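Local coordinates for probable transcriptional regulatory protein aq_1575 (Aquifex aeolicus, PDB 1LFP), which probably binds DNA and takes part in regulating transcription, at residues A[204-209]-A[237-242]; A[90-95]-A[215-220]; A[6-11]-A[168-173]; A[132-137]-A[233-238]. One frame throughout, in Å; residues are numbered along the deposited sequence.

Contact 1. Residues A[204-209]-A[237-242]; sequences ISTVQI and NFEIPE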
loop_
_atom_site.group_PDB
_atom_site.type_symbol
_atom_site.label_atom_id
_atom_site.label_comp_id
_atom_site.label_asym_id
_atom_site.label_seq_id
_atom_site.Cartn_x
_atom_site.Cartn_y
_atom_site.Cartn_z
ATOM N N ILE A 204 -10.977 -8.789 7.420
ATOM C CA ILE A 204 -11.824 -8.844 8.605
ATOM C C ILE A 204 -11.586 -10.159 9.319
ATOM O O ILE A 204 -12.046 -10.373 10.451
ATOM C CB ILE A 204 -13.311 -8.728 8.230
ATOM C CG1 ILE A 204 -13.786 -9.986 7.500
ATOM C CG2 ILE A 204 -13.503 -7.518 7.283
ATOM C CD1 ILE A 204 -15.330 -10.049 7.406
ATOM N N SER A 205 -10.891 -11.056 8.636
ATOM C CA SER A 205 -10.553 -12.367 9.181
ATOM C C SER A 205 -9.474 -12.946 8.278
ATOM O O SER A 205 -9.304 -12.486 7.144
ATOM C CB SER A 205 -11.770 -13.281 9.188
ATOM O OG SER A 205 -11.505 -14.421 9.984
ATOM N N THR A 206 -8.772 -13.971 8.756
ATOM C CA THR A 206 -7.689 -14.563 8.001
ATOM C C THR A 206 -7.882 -16.046 7.699
ATOM O O THR A 206 -8.678 -16.741 8.347
ATOM C CB THR A 206 -6.346 -14.356 8.744
ATOM O OG1 THR A 206 -6.432 -14.941 10.054
ATOM C CG2 THR A 206 -6.030 -12.840 8.891
ATOM N N VAL A 207 -7.161 -16.515 6.688
ATOM C CA VAL A 207 -7.226 -17.908 6.264
ATOM C C VAL A 207 -5.915 -18.606 6.594
ATOM O O VAL A 207 -4.891 -18.354 5.964
ATOM C CB VAL A 207 -7.513 -18.016 4.743
ATOM C CG1 VAL A 207 -6.656 -17.027 3.974
ATOM C CG2 VAL A 207 -7.234 -19.430 4.259
ATOM N N GLN A 208 -5.964 -19.482 7.594
ATOM C CA GLN A 208 -4.797 -20.233 8.051
ATOM C C GLN A 208 -4.306 -21.171 6.956
ATOM O O GLN A 208 -5.055 -22.012 6.464
ATOM C CB GLN A 208 -5.164 -21.053 9.291
ATOM C CG GLN A 208 -5.872 -20.257 10.382
ATOM C CD GLN A 208 -4.917 -19.556 11.337
ATOM O OE1 GLN A 208 -5.331 -18.708 12.136
ATOM N NE2 GLN A 208 -3.635 -19.915 11.273
ATOM N N ILE A 209 -3.043 -21.025 6.580
ATOM C CA ILE A 209 -2.457 -21.868 5.542
ATOM C C ILE A 209 -1.212 -22.568 6.085
ATOM O O ILE A 209 -0.153 -21.960 6.224
ATOM C CB ILE A 209 -2.091 -21.024 4.310
ATOM C CG1 ILE A 209 -1.256 -21.841 3.324
ATOM C CG2 ILE A 209 -1.367 -19.784 4.751
ATOM C CD1 ILE A 209 -2.023 -22.961 2.658
ATOM N N ASN A 237 -5.529 -12.000 2.822
ATOM C CA ASN A 237 -5.987 -12.391 4.158
ATOM C C ASN A 237 -5.411 -13.708 4.656
ATOM O O ASN A 237 -6.038 -14.374 5.490
ATOM C CB ASN A 237 -7.507 -12.499 4.222
ATOM C CG ASN A 237 -8.073 -13.621 3.381
ATOM O OD1 ASN A 237 -9.279 -13.880 3.432
ATOM N ND2 ASN A 237 -7.239 -14.285 2.601
ATOM N N PHE A 238 -4.251 -14.099 4.142
ATOM C CA PHE A 238 -3.645 -15.357 4.577
ATOM C C PHE A 238 -3.133 -15.319 6.007
ATOM O O PHE A 238 -2.875 -14.264 6.582
ATOM C CB PHE A 238 -2.469 -15.743 3.674
ATOM C CG PHE A 238 -1.292 -14.791 3.768
ATOM C CD1 PHE A 238 -0.523 -14.693 4.939
ATOM C CD2 PHE A 238 -0.998 -13.948 2.712
ATOM C CE1 PHE A 238 0.515 -13.756 5.049
ATOM C CE2 PHE A 238 0.037 -13.003 2.805
ATOM C CZ PHE A 238 0.796 -12.908 3.986
ATOM N N GLU A 239 -2.955 -16.516 6.559
ATOM C CA GLU A 239 -2.415 -16.681 7.894
ATOM C C GLU A 239 -1.384 -17.800 7.761
ATOM O O GLU A 239 -1.757 -18.959 7.594
ATOM C CB GLU A 239 -3.511 -17.080 8.875
ATOM C CG GLU A 239 -3.092 -17.027 10.336
ATOM C CD GLU A 239 -2.666 -15.643 10.778
ATOM O OE1 GLU A 239 -3.241 -14.651 10.287
ATOM O OE2 GLU A 239 -1.761 -15.550 11.630
ATOM N N ILE A 240 -0.102 -17.434 7.787
ATOM C CA ILE A 240 1.010 -18.391 7.643
ATOM C C ILE A 240 1.896 -18.483 8.897
ATOM O O ILE A 240 2.273 -17.470 9.488
ATOM C CB ILE A 240 1.929 -18.032 6.428
ATOM C CG1 ILE A 240 2.474 -16.608 6.563
ATOM C CG2 ILE A 240 1.170 -18.174 5.131
ATOM C CD1 ILE A 240 3.725 -16.479 7.403
ATOM N N PRO A 241 2.250 -19.715 9.310
ATOM C CA PRO A 241 3.091 -19.950 10.492
ATOM C C PRO A 241 4.449 -19.262 10.386
ATOM O O PRO A 241 5.300 -19.703 9.618
ATOM C CB PRO A 241 3.231 -21.476 10.522
ATOM C CG PRO A 241 1.963 -21.954 9.896
ATOM C CD PRO A 241 1.809 -20.994 8.729
ATOM N N GLU A 242 4.650 -18.195 11.153
ATOM C CA GLU A 242 5.917 -17.456 11.123
ATOM C C GLU A 242 6.964 -18.096 10.208
ATOM O O GLU A 242 7.648 -19.046 10.590
ATOM C CB GLU A 242 6.492 -17.329 12.535
ATOM C CG GLU A 242 7.814 -16.582 12.564
ATOM C CD GLU A 242 7.710 -15.213 11.916
ATOM O OE1 GLU A 242 7.097 -14.310 12.524
ATOM O OE2 GLU A 242 8.237 -15.046 10.797
#
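Glu239 straddles Gln208: its backbone N and O bond to Val207 and Ile209, on either side of that residue in the sequence. The N of Glu239 donates to Val207 O at 2.7 Å, while its O takes Ile209 N at 2.6 Å. CG of Glu239 is anti to the backbone N (chi1 -169°) and runs alongside the Gln208 side chain, pointing the same way, with Glu239 CG 3.1 Å from Gln208 NE2. A bend at chi2 turns CD toward Thr206, and OG1 of Thr206 gives OE1 of Glu239 a weak hydrogen bond of 3.2 Å. The CG2 methyl of Ile209 is doubtfully placed in the model, and the backbone of this residue makes the surer contacts. Its carbonyl O is buried without a hydrogen-bonding partner, and Pro241 CD lies 3.3 Å from Ile209 O. At the other end Asn237 O accepts Val207 N at 2.7 Å, and Asn237 CB packs 3.4 Å from Ser205 O. Beyond the pair, His6 NE2 bonds to Ile240 O and Trp7 meets the Phe238 ring edge-to-face. The two bridges, Val207 with Phe238 and Gln208 with Glu239, are parallel, as in a beta-alpha-beta unit, here strand 207-208, helix 212-226 and strand 231-239.

Contact 2. Residues A[90-95]-A[215-220]; sequences YAPGGV and AQKVIK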
loop_
_atom_site.group_PDB
_atom_site.type_symbol
_atom_site.label_atom_id
_atom_site.label_comp_id
_atom_site.label_asym_id
_atom_site.label_seq_id
_atom_site.Cartn_x
_atom_site.Cartn_y
_atom_site.Cartn_z
ATOM N N TYR A 90 -8.323 -14.742 -6.064
ATOM C CA TYR A 90 -7.919 -15.724 -5.067
ATOM C C TYR A 90 -6.584 -16.354 -5.405
ATOM O O TYR A 90 -6.273 -16.601 -6.578
ATOM C CB TYR A 90 -8.987 -16.825 -4.974
ATOM C CG TYR A 90 -10.234 -16.429 -4.224
ATOM C CD1 TYR A 90 -10.351 -16.651 -2.850
ATOM C CD2 TYR A 90 -11.268 -15.736 -4.863
ATOM C CE1 TYR A 90 -11.450 -16.197 -2.135
ATOM C CE2 TYR A 90 -12.359 -15.276 -4.162
ATOM C CZ TYR A 90 -12.461 -15.503 -2.797
ATOM O OH TYR A 90 -13.585 -15.059 -2.114
ATOM N N ALA A 91 -5.790 -16.578 -4.371
ATOM C CA ALA A 91 -4.493 -17.230 -4.507
ATOM C C ALA A 91 -4.724 -18.654 -4.026
ATOM O O ALA A 91 -5.779 -18.976 -3.478
ATOM C CB ALA A 91 -3.469 -16.547 -3.612
ATOM N N PRO A 92 -3.737 -19.531 -4.208
ATOM C CA PRO A 92 -3.926 -20.910 -3.755
ATOM C C PRO A 92 -4.161 -21.050 -2.259
ATOM O O PRO A 92 -3.624 -20.287 -1.464
ATOM C CB PRO A 92 -2.653 -21.616 -4.242
ATOM C CG PRO A 92 -1.695 -20.513 -4.560
ATOM C CD PRO A 92 -2.552 -19.412 -5.076
ATOM N N GLY A 93 -4.998 -22.005 -1.867
ATOM C CA GLY A 93 -5.270 -22.174 -0.450
ATOM C C GLY A 93 -6.474 -21.348 -0.027
ATOM O O GLY A 93 -6.732 -21.178 1.162
ATOM N N GLY A 94 -7.189 -20.812 -1.009
ATOM C CA GLY A 94 -8.385 -20.027 -0.727
ATOM C C GLY A 94 -8.143 -18.643 -0.132
ATOM O O GLY A 94 -9.046 -18.045 0.492
ATOM N N VAL A 95 -6.931 -18.142 -0.336
ATOM C CA VAL A 95 -6.517 -16.840 0.176
ATOM C C VAL A 95 -7.103 -15.740 -0.715
ATOM O O VAL A 95 -6.958 -15.778 -1.937
ATOM C CB VAL A 95 -4.989 -16.725 0.193
ATOM C CG1 VAL A 95 -4.568 -15.277 0.547
ATOM C CG2 VAL A 95 -4.410 -17.725 1.220
ATOM N N ALA A 215 1.831 -22.153 0.832
ATOM C CA ALA A 215 2.301 -20.873 1.368
ATOM C C ALA A 215 3.277 -20.182 0.428
ATOM O O ALA A 215 3.238 -18.961 0.247
ATOM C CB ALA A 215 2.955 -21.073 2.730
ATOM N N GLN A 216 4.150 -20.972 -0.188
ATOM C CA GLN A 216 5.142 -20.425 -1.098
ATOM C C GLN A 216 4.535 -19.898 -2.374
ATOM O O GLN A 216 5.032 -18.922 -2.936
ATOM C CB GLN A 216 6.184 -21.484 -1.438
ATOM C CG GLN A 216 7.491 -20.910 -1.941
ATOM C CD GLN A 216 8.694 -21.641 -1.364
ATOM O OE1 GLN A 216 9.843 -21.244 -1.573
ATOM N NE2 GLN A 216 8.429 -22.717 -0.623
ATOM N N LYS A 217 3.472 -20.547 -2.841
ATOM C CA LYS A 217 2.810 -20.133 -4.075
ATOM C C LYS A 217 2.111 -18.818 -3.809
ATOM O O LYS A 217 2.202 -17.896 -4.607
ATOM C CB LYS A 217 1.776 -21.164 -4.523
ATOM C CG LYS A 217 2.362 -22.539 -4.821
ATOM C CD LYS A 217 1.256 -23.515 -5.176
ATOM C CE LYS A 217 1.820 -24.858 -5.622
ATOM N NZ LYS A 217 0.714 -25.827 -5.884
ATOM N N VAL A 218 1.425 -18.741 -2.674
ATOM C CA VAL A 218 0.737 -17.503 -2.296
ATOM C C VAL A 218 1.718 -16.342 -2.283
ATOM O O VAL A 218 1.464 -15.308 -2.897
ATOM C CB VAL A 218 0.131 -17.610 -0.903
ATOM C CG1 VAL A 218 -0.544 -16.283 -0.517
ATOM C CG2 VAL A 218 -0.843 -18.758 -0.871
ATOM N N ILE A 219 2.828 -16.508 -1.562
ATOM C CA ILE A 219 3.841 -15.460 -1.456
ATOM C C ILE A 219 4.448 -15.071 -2.793
ATOM O O ILE A 219 4.708 -13.904 -3.036
ATOM C CB ILE A 219 4.985 -15.874 -0.468
ATOM C CG1 ILE A 219 4.419 -16.054 0.939
ATOM C CG2 ILE A 219 6.072 -14.831 -0.458
ATOM C CD1 ILE A 219 5.442 -16.501 1.966
ATOM N N LYS A 220 4.690 -16.034 -3.671
ATOM C CA LYS A 220 5.256 -15.691 -4.967
ATOM C C LYS A 220 4.254 -14.887 -5.786
ATOM O O LYS A 220 4.610 -13.973 -6.533
ATOM C CB LYS A 220 5.652 -16.959 -5.723
ATOM C CG LYS A 220 6.960 -17.575 -5.235
ATOM C CD LYS A 220 7.415 -18.701 -6.160
ATOM C CE LYS A 220 8.784 -19.233 -5.763
ATOM N NZ LYS A 220 8.804 -19.655 -4.335
#
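Pro92 and Val218 form the close part of this contact. The carbonyl O of Pro92 comes to 3.2 Å from Val218 CG2, and the ring atom CG of Pro92 touches Lys217 CB at 3.5 Å, the two side chains crossing at a slant. Val218 has CG1 anti to its backbone N (chi1 178°), which leaves CG2 beside that N to meet Pro92. Packing is slacker deeper in, where the same valine spans two hairpin residues: Ala91 CB is 4.3 Å from Val218 CG1, and Val95 CG2 is as far from Val218 CG2. Solvent lies on the Lys217 side. There the lysine lends its CB to the proline, then runs extended away from the contact with its amino group.

Pro92 lies in the hairpin turn between strands 83-91 and 95-103. Pro92 and Gly93 have the backbone angles of a type II turn, followed by a G1 beta bulge, two residues (Gly94, Val95) set opposite the single Ala91. Ala91 N bonds to Val95 O at 2.8 Å, whereas the bonds of Gly94 N and Val95 N to Ala91 O are weak. Val218 also touches Phe238 of strand 231-239.

No hydrogen bond crosses between residues 90-95 and 215-220, and Pro92 O is buried without a partner, so the contact rests on apolar packing, probably at some cost from the buried carbonyl.

Contact 3. Residues A[6-11]-A[168-173]; sequences HWAQIK and EEVHII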
loop_
_atom_site.group_PDB
_atom_site.type_symbol
_atom_site.label_atom_id
_atom_site.label_comp_id
_atom_site.label_asym_id
_atom_site.label_seq_id
_atom_site.Cartn_x
_atom_site.Cartn_y
_atom_site.Cartn_z
ATOM N N HIS A 6 2.028 -10.332 9.880
ATOM C CA HIS A 6 1.582 -10.820 8.577
ATOM C C HIS A 6 1.532 -9.795 7.463
ATOM O O HIS A 6 0.537 -9.111 7.237
ATOM C CB HIS A 6 0.254 -11.570 8.708
ATOM C CG HIS A 6 0.440 -13.024 9.023
ATOM N ND1 HIS A 6 -0.610 -13.914 9.109
ATOM C CD2 HIS A 6 1.564 -13.743 9.236
ATOM C CE1 HIS A 6 -0.132 -15.121 9.358
ATOM N NE2 HIS A 6 1.182 -15.046 9.440
ATOM N N TRP A 7 2.653 -9.726 6.763
ATOM C CA TRP A 7 2.881 -8.815 5.660
ATOM C C TRP A 7 3.050 -7.365 6.066
ATOM O O TRP A 7 2.103 -6.589 6.177
ATOM C CB TRP A 7 1.821 -8.985 4.573
ATOM C CG TRP A 7 2.448 -9.654 3.392
ATOM C CD1 TRP A 7 3.295 -10.723 3.428
ATOM C CD2 TRP A 7 2.395 -9.237 2.023
ATOM N NE1 TRP A 7 3.783 -10.990 2.179
ATOM C CE2 TRP A 7 3.247 -10.096 1.292
ATOM C CE3 TRP A 7 1.715 -8.221 1.340
ATOM C CZ2 TRP A 7 3.441 -9.971 -0.087
ATOM C CZ3 TRP A 7 1.907 -8.093 -0.034
ATOM C CH2 TRP A 7 2.764 -8.963 -0.732
ATOM N N ALA A 8 4.319 -7.053 6.285
ATOM C CA ALA A 8 4.833 -5.757 6.678
ATOM C C ALA A 8 6.304 -5.997 6.363
ATOM O O ALA A 8 7.204 -5.428 6.983
ATOM C CB ALA A 8 4.631 -5.549 8.166
ATOM N N GLN A 9 6.520 -6.871 5.381
ATOM C CA GLN A 9 7.852 -7.278 4.958
ATOM C C GLN A 9 8.511 -6.458 3.870
ATOM O O GLN A 9 8.265 -6.661 2.681
ATOM C CB GLN A 9 7.835 -8.733 4.503
ATOM C CG GLN A 9 9.195 -9.230 4.044
ATOM C CD GLN A 9 9.146 -10.634 3.486
ATOM O OE1 GLN A 9 10.181 -11.238 3.212
ATOM N NE2 GLN A 9 7.939 -11.161 3.306
ATOM N N ILE A 10 9.341 -5.513 4.280
ATOM C CA ILE A 10 10.135 -4.688 3.396
ATOM C C ILE A 10 11.536 -5.181 3.667
ATOM O O ILE A 10 12.527 -4.518 3.342
ATOM C CB ILE A 10 9.960 -3.198 3.689
ATOM C CG1 ILE A 10 10.283 -2.926 5.164
ATOM C CG2 ILE A 10 8.560 -2.720 3.341
ATOM C CD1 ILE A 10 10.113 -1.475 5.561
ATOM N N LYS A 11 11.631 -6.373 4.291
ATOM C CA LYS A 11 12.934 -7.014 4.575
ATOM C C LYS A 11 13.752 -6.382 5.713
ATOM O O LYS A 11 14.531 -7.046 6.386
ATOM C CB LYS A 11 13.794 -6.980 3.328
ATOM C CG LYS A 11 13.394 -7.963 2.252
ATOM C CD LYS A 11 14.005 -7.556 0.914
ATOM C CE LYS A 11 13.678 -6.120 0.571
ATOM N NZ LYS A 11 12.216 -5.843 0.645
ATOM N N GLU A 168 8.968 -5.544 13.486
ATOM C CA GLU A 168 10.403 -5.652 13.722
ATOM C C GLU A 168 11.108 -4.491 13.057
ATOM O O GLU A 168 12.175 -4.062 13.480
ATOM C CB GLU A 168 10.936 -6.966 13.141
ATOM C CG GLU A 168 10.853 -8.161 14.073
ATOM C CD GLU A 168 11.789 -8.041 15.266
ATOM O OE1 GLU A 168 11.918 -9.030 16.017
ATOM O OE2 GLU A 168 12.394 -6.961 15.456
ATOM N N GLU A 169 10.483 -3.991 12.002
ATOM C CA GLU A 169 11.022 -2.900 11.216
ATOM C C GLU A 169 10.051 -1.732 11.200
ATOM O O GLU A 169 10.444 -0.569 11.181
ATOM C CB GLU A 169 11.249 -3.401 9.799
ATOM C CG GLU A 169 10.149 -4.345 9.347
ATOM C CD GLU A 169 10.606 -5.262 8.238
ATOM O OE1 GLU A 169 9.808 -6.120 7.790
ATOM O OE2 GLU A 169 11.774 -5.123 7.817
ATOM N N VAL A 170 8.767 -2.053 11.186
ATOM C CA VAL A 170 7.774 -1.010 11.170
ATOM C C VAL A 170 6.563 -1.357 12.017
ATOM O O VAL A 170 6.180 -2.526 12.181
ATOM C CB VAL A 170 7.338 -0.678 9.720
ATOM C CG1 VAL A 170 6.615 -1.869 9.087
ATOM C CG2 VAL A 170 6.459 0.542 9.719
ATOM N N HIS A 171 5.981 -0.320 12.589
ATOM C CA HIS A 171 4.800 -0.488 13.407
ATOM C C HIS A 171 3.686 -0.028 12.501
ATOM O O HIS A 171 3.875 0.865 11.694
ATOM C CB HIS A 171 4.917 0.372 14.662
ATOM C CG HIS A 171 6.070 -0.009 15.546
ATOM N ND1 HIS A 171 6.320 -1.313 15.922
ATOM C CD2 HIS A 171 6.998 0.749 16.179
ATOM C CE1 HIS A 171 7.348 -1.338 16.753
ATOM N NE2 HIS A 171 7.777 -0.099 16.928
ATOM N N ILE A 172 2.535 -0.677 12.601
ATOM C CA ILE A 172 1.409 -0.340 11.770
ATOM C C ILE A 172 0.233 0.140 12.589
ATOM O O ILE A 172 -0.160 -0.492 13.565
ATOM C CB ILE A 172 0.960 -1.558 10.971
ATOM C CG1 ILE A 172 2.050 -1.933 9.967
ATOM C CG2 ILE A 172 -0.382 -1.286 10.325
ATOM C CD1 ILE A 172 1.831 -3.299 9.322
ATOM N N ILE A 173 -0.368 1.240 12.150
ATOM C CA ILE A 173 -1.509 1.796 12.844
ATOM C C ILE A 173 -2.646 1.920 11.865
ATOM O O ILE A 173 -2.465 2.463 10.775
ATOM C CB ILE A 173 -1.175 3.187 13.412
ATOM C CG1 ILE A 173 -0.170 3.027 14.558
ATOM C CG2 ILE A 173 -2.464 3.890 13.913
ATOM C CD1 ILE A 173 0.432 4.343 15.044
#
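Glu169 and Ile10 lie alongside each other, running opposite ways, with Ile10 CG1 3.8 Å from Glu169 OE2. CG of Glu169 sits between its backbone N and carbonyl carbon (chi1 38°), and the chain beyond is extended, carrying the carboxylate to the 6-11 backbone. There Glu169 OE1 stands 2.8 Å from Ala8 O; both are acceptors, so the pair is probably repulsive unless the acid carries a proton. OE2 of Glu169 presses against Lys11 C at 3.2 Å. Through Ala8, which packs on Val170 and Ile172, the N-terminal loop ahead of helix 21-39 lies over the antiparallel sheet in which strand 170-175 runs between 134-143 and 163-165. Val170 and Ile172 point toward the loop, while His171 points away and packs on helix 149-159. An alanine in place of Glu169 would probably open a gap beside Ile10 CG1 and the Lys11 backbone. Ala8 CB rests on Ile172 CD1 at 3.8 Å, with Val170 CG1 further off at 4.3 Å from Ala8 CB.

Contact 4. Residues A[132-137]-A[233-238]; sequences YLFERK and QVIANF
Leu133 begins the contact by sending CD1 to the amide end of Asn237, a glancing approach in which the two side chains pass at a slant; the amide's own orientation in the model is uncertain. Leu133 belongs to a short 3-10 segment, and its backbone bonds to Ile204.

Phe134 comes next and has the largest share of the buried surface of any residue in this contact. CG is anti to the carbonyl carbon (chi1 -61°), and the ring reaches over to strand 231-239. Two atoms of the ring do the touching. CE1 of Phe134 lies 3.9 Å from Ile235 CG2, the two side chains pointing opposite ways as they pass. The same CE1 meets Ala236 C at 4.2 Å, here at the ring edge, near its plane. CZ of Phe134 stands 4.1 Å from Asn237 N and 4.2 Å from Asn237 CB.

This is packing between two sheets: strand 134-143 belongs to the four-stranded antiparallel sheet, strand 231-239 to the mixed one. Met98 of strand 95-103 also touches Phe134, and Thr200 of strand 196-203 touches Ile235. An alanine in place of Phe134 would probably open a gap between the sheets and leave Ile235 CG2 without its aromatic neighbour. From Glu135 onward strand 134-143 leaves the contact, pairing with strand 196-203 through backbone bonds of Glu135 to Lys202 and of Lys137 to Thr200.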
loop_
_atom_site.group_PDB
_atom_site.type_symbol
_atom_site.label_atom_id
_atom_site.label_comp_id
_atom_site.label_asym_id
_atom_site.label_seq_id
_atom_site.Cartn_x
_atom_site.Cartn_y
_atom_site.Cartn_z
ATOM N N TYR A 132 -16.001 -8.129 0.384
ATOM C CA TYR A 132 -16.780 -8.305 1.569
ATOM C C TYR A 132 -15.936 -8.948 2.673
ATOM O O TYR A 132 -16.392 -9.023 3.797
ATOM C CB TYR A 132 -17.988 -9.194 1.269
ATOM C CG TYR A 132 -17.623 -10.533 0.713
ATOM C CD1 TYR A 132 -17.605 -10.758 -0.672
ATOM C CD2 TYR A 132 -17.299 -11.595 1.568
ATOM C CE1 TYR A 132 -17.271 -12.008 -1.199
ATOM C CE2 TYR A 132 -16.970 -12.852 1.043
ATOM C CZ TYR A 132 -16.957 -13.041 -0.338
ATOM O OH TYR A 132 -16.605 -14.282 -0.839
ATOM N N LEU A 133 -14.731 -9.424 2.351
ATOM C CA LEU A 133 -13.832 -10.026 3.369
ATOM C C LEU A 133 -12.807 -9.041 3.937
ATOM O O LEU A 133 -11.900 -9.415 4.726
ATOM C CB LEU A 133 -13.048 -11.207 2.790
ATOM C CG LEU A 133 -13.913 -12.376 2.338
ATOM C CD1 LEU A 133 -13.039 -13.510 1.816
ATOM C CD2 LEU A 133 -14.782 -12.810 3.521
ATOM N N PHE A 134 -12.952 -7.781 3.542
ATOM C CA PHE A 134 -12.048 -6.711 3.974
ATOM C C PHE A 134 -12.807 -5.430 4.310
ATOM O O PHE A 134 -13.990 -5.281 3.957
ATOM C CB PHE A 134 -11.095 -6.374 2.818
ATOM C CG PHE A 134 -10.234 -7.525 2.376
ATOM C CD1 PHE A 134 -8.895 -7.571 2.729
ATOM C CD2 PHE A 134 -10.746 -8.522 1.548
ATOM C CE1 PHE A 134 -8.059 -8.594 2.249
ATOM C CE2 PHE A 134 -9.948 -9.539 1.063
ATOM C CZ PHE A 134 -8.596 -9.594 1.403
ATOM N N GLU A 135 -12.126 -4.502 4.988
ATOM C CA GLU A 135 -12.728 -3.200 5.294
ATOM C C GLU A 135 -11.725 -2.110 4.880
ATOM O O GLU A 135 -10.534 -2.291 5.001
ATOM C CB GLU A 135 -13.025 -3.037 6.792
ATOM C CG GLU A 135 -13.310 -4.362 7.514
ATOM C CD GLU A 135 -13.782 -4.182 8.972
ATOM O OE1 GLU A 135 -14.793 -3.496 9.180
ATOM O OE2 GLU A 135 -13.150 -4.742 9.897
ATOM N N ARG A 136 -12.224 -0.996 4.350
ATOM C CA ARG A 136 -11.367 0.120 3.962
ATOM C C ARG A 136 -10.910 0.821 5.229
ATOM O O ARG A 136 -11.732 1.167 6.085
ATOM C CB ARG A 136 -12.172 1.103 3.093
ATOM C CG ARG A 136 -11.438 1.489 1.825
ATOM C CD ARG A 136 -12.114 2.602 1.035
ATOM N NE ARG A 136 -12.393 3.748 1.882
ATOM C CZ ARG A 136 -12.537 4.988 1.441
ATOM N NH1 ARG A 136 -12.423 5.253 0.154
ATOM N NH2 ARG A 136 -12.811 5.959 2.290
ATOM N N LYS A 137 -9.604 1.025 5.376
ATOM C CA LYS A 137 -9.069 1.672 6.571
ATOM C C LYS A 137 -7.908 2.607 6.233
ATOM O O LYS A 137 -7.261 2.491 5.189
ATOM C CB LYS A 137 -8.472 0.651 7.564
ATOM C CG LYS A 137 -9.412 -0.391 8.188
ATOM C CD LYS A 137 -10.205 0.234 9.336
ATOM C CE LYS A 137 -11.287 -0.700 9.798
ATOM N NZ LYS A 137 -12.018 -1.113 8.595
ATOM N N GLN A 233 -0.657 -1.279 -4.216
ATOM C CA GLN A 233 -0.801 -2.054 -3.005
ATOM C C GLN A 233 -1.366 -3.420 -3.234
ATOM O O GLN A 233 -2.234 -3.608 -4.053
ATOM C CB GLN A 233 -1.750 -1.382 -2.030
ATOM C CG GLN A 233 -1.311 -0.021 -1.456
ATOM C CD GLN A 233 -2.308 0.461 -0.416
ATOM O OE1 GLN A 233 -2.897 1.547 -0.530
ATOM N NE2 GLN A 233 -2.518 -0.359 0.600
ATOM N N VAL A 234 -0.886 -4.386 -2.467
ATOM C CA VAL A 234 -1.435 -5.743 -2.587
ATOM C C VAL A 234 -1.808 -6.140 -1.154
ATOM O O VAL A 234 -0.985 -5.991 -0.254
ATOM C CB VAL A 234 -0.389 -6.733 -3.061
ATOM C CG1 VAL A 234 -0.976 -8.107 -3.016
ATOM C CG2 VAL A 234 0.061 -6.395 -4.490
ATOM N N ILE A 235 -3.025 -6.612 -0.947
ATOM C CA ILE A 235 -3.525 -7.020 0.373
ATOM C C ILE A 235 -4.097 -8.423 0.310
ATOM O O ILE A 235 -4.812 -8.765 -0.619
ATOM C CB ILE A 235 -4.649 -6.084 0.898
ATOM C CG1 ILE A 235 -4.242 -4.608 0.737
ATOM C CG2 ILE A 235 -4.885 -6.357 2.399
ATOM C CD1 ILE A 235 -5.151 -3.816 -0.224
ATOM N N ALA A 236 -3.742 -9.256 1.276
ATOM C CA ALA A 236 -4.274 -10.620 1.288
ATOM C C ALA A 236 -4.680 -10.989 2.691
ATOM O O ALA A 236 -4.247 -10.343 3.668
ATOM C CB ALA A 236 -3.234 -11.599 0.751
ATOM N N ASN A 237 -5.529 -12.000 2.822
ATOM C CA ASN A 237 -5.987 -12.391 4.158
ATOM C C ASN A 237 -5.411 -13.708 4.656
ATOM O O ASN A 237 -6.038 -14.374 5.490
ATOM C CB ASN A 237 -7.507 -12.499 4.222
ATOM C CG ASN A 237 -8.073 -13.621 3.381
ATOM O OD1 ASN A 237 -9.279 -13.880 3.432
ATOM N ND2 ASN A 237 -7.239 -14.285 2.601
ATOM N N PHE A 238 -4.251 -14.099 4.142
ATOM C CA PHE A 238 -3.645 -15.357 4.577
ATOM C C PHE A 238 -3.133 -15.319 6.007
ATOM O O PHE A 238 -2.875 -14.264 6.582
ATOM C CB PHE A 238 -2.469 -15.743 3.674
ATOM C CG PHE A 238 -1.292 -14.791 3.768
ATOM C CD1 PHE A 238 -0.523 -14.693 4.939
ATOM C CD2 PHE A 238 -0.998 -13.948 2.712
ATOM C CE1 PHE A 238 0.515 -13.756 5.049
ATOM C CE2 PHE A 238 0.037 -13.003 2.805
ATOM C CZ PHE A 238 0.796 -12.908 3.986
#

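From the N terminus, contact 3 opens first, at 6-11, and contacts 2 and 4 open at 90-95 and 132-137 before 168-173 closes it. Contact 3 therefore crosses both of them. It is in series with contact 1, which opens afterwards at 204-209. Contact 2 closes next, at 215-220, crossing contacts 1 and 4. Contact 1 opens inside the loop of contact 4 and ends on the same stretch, strand 231-239 and its tail, where the two share Asn237 and Phe238. Contacts 1 and 2 tie helix 212-226 and the edge strand 207-208 into the mixed sheet, with its hairpin turn, contact 4 joins this to the antiparallel sheet, and contact 3 brings the N-terminal loop onto the latter.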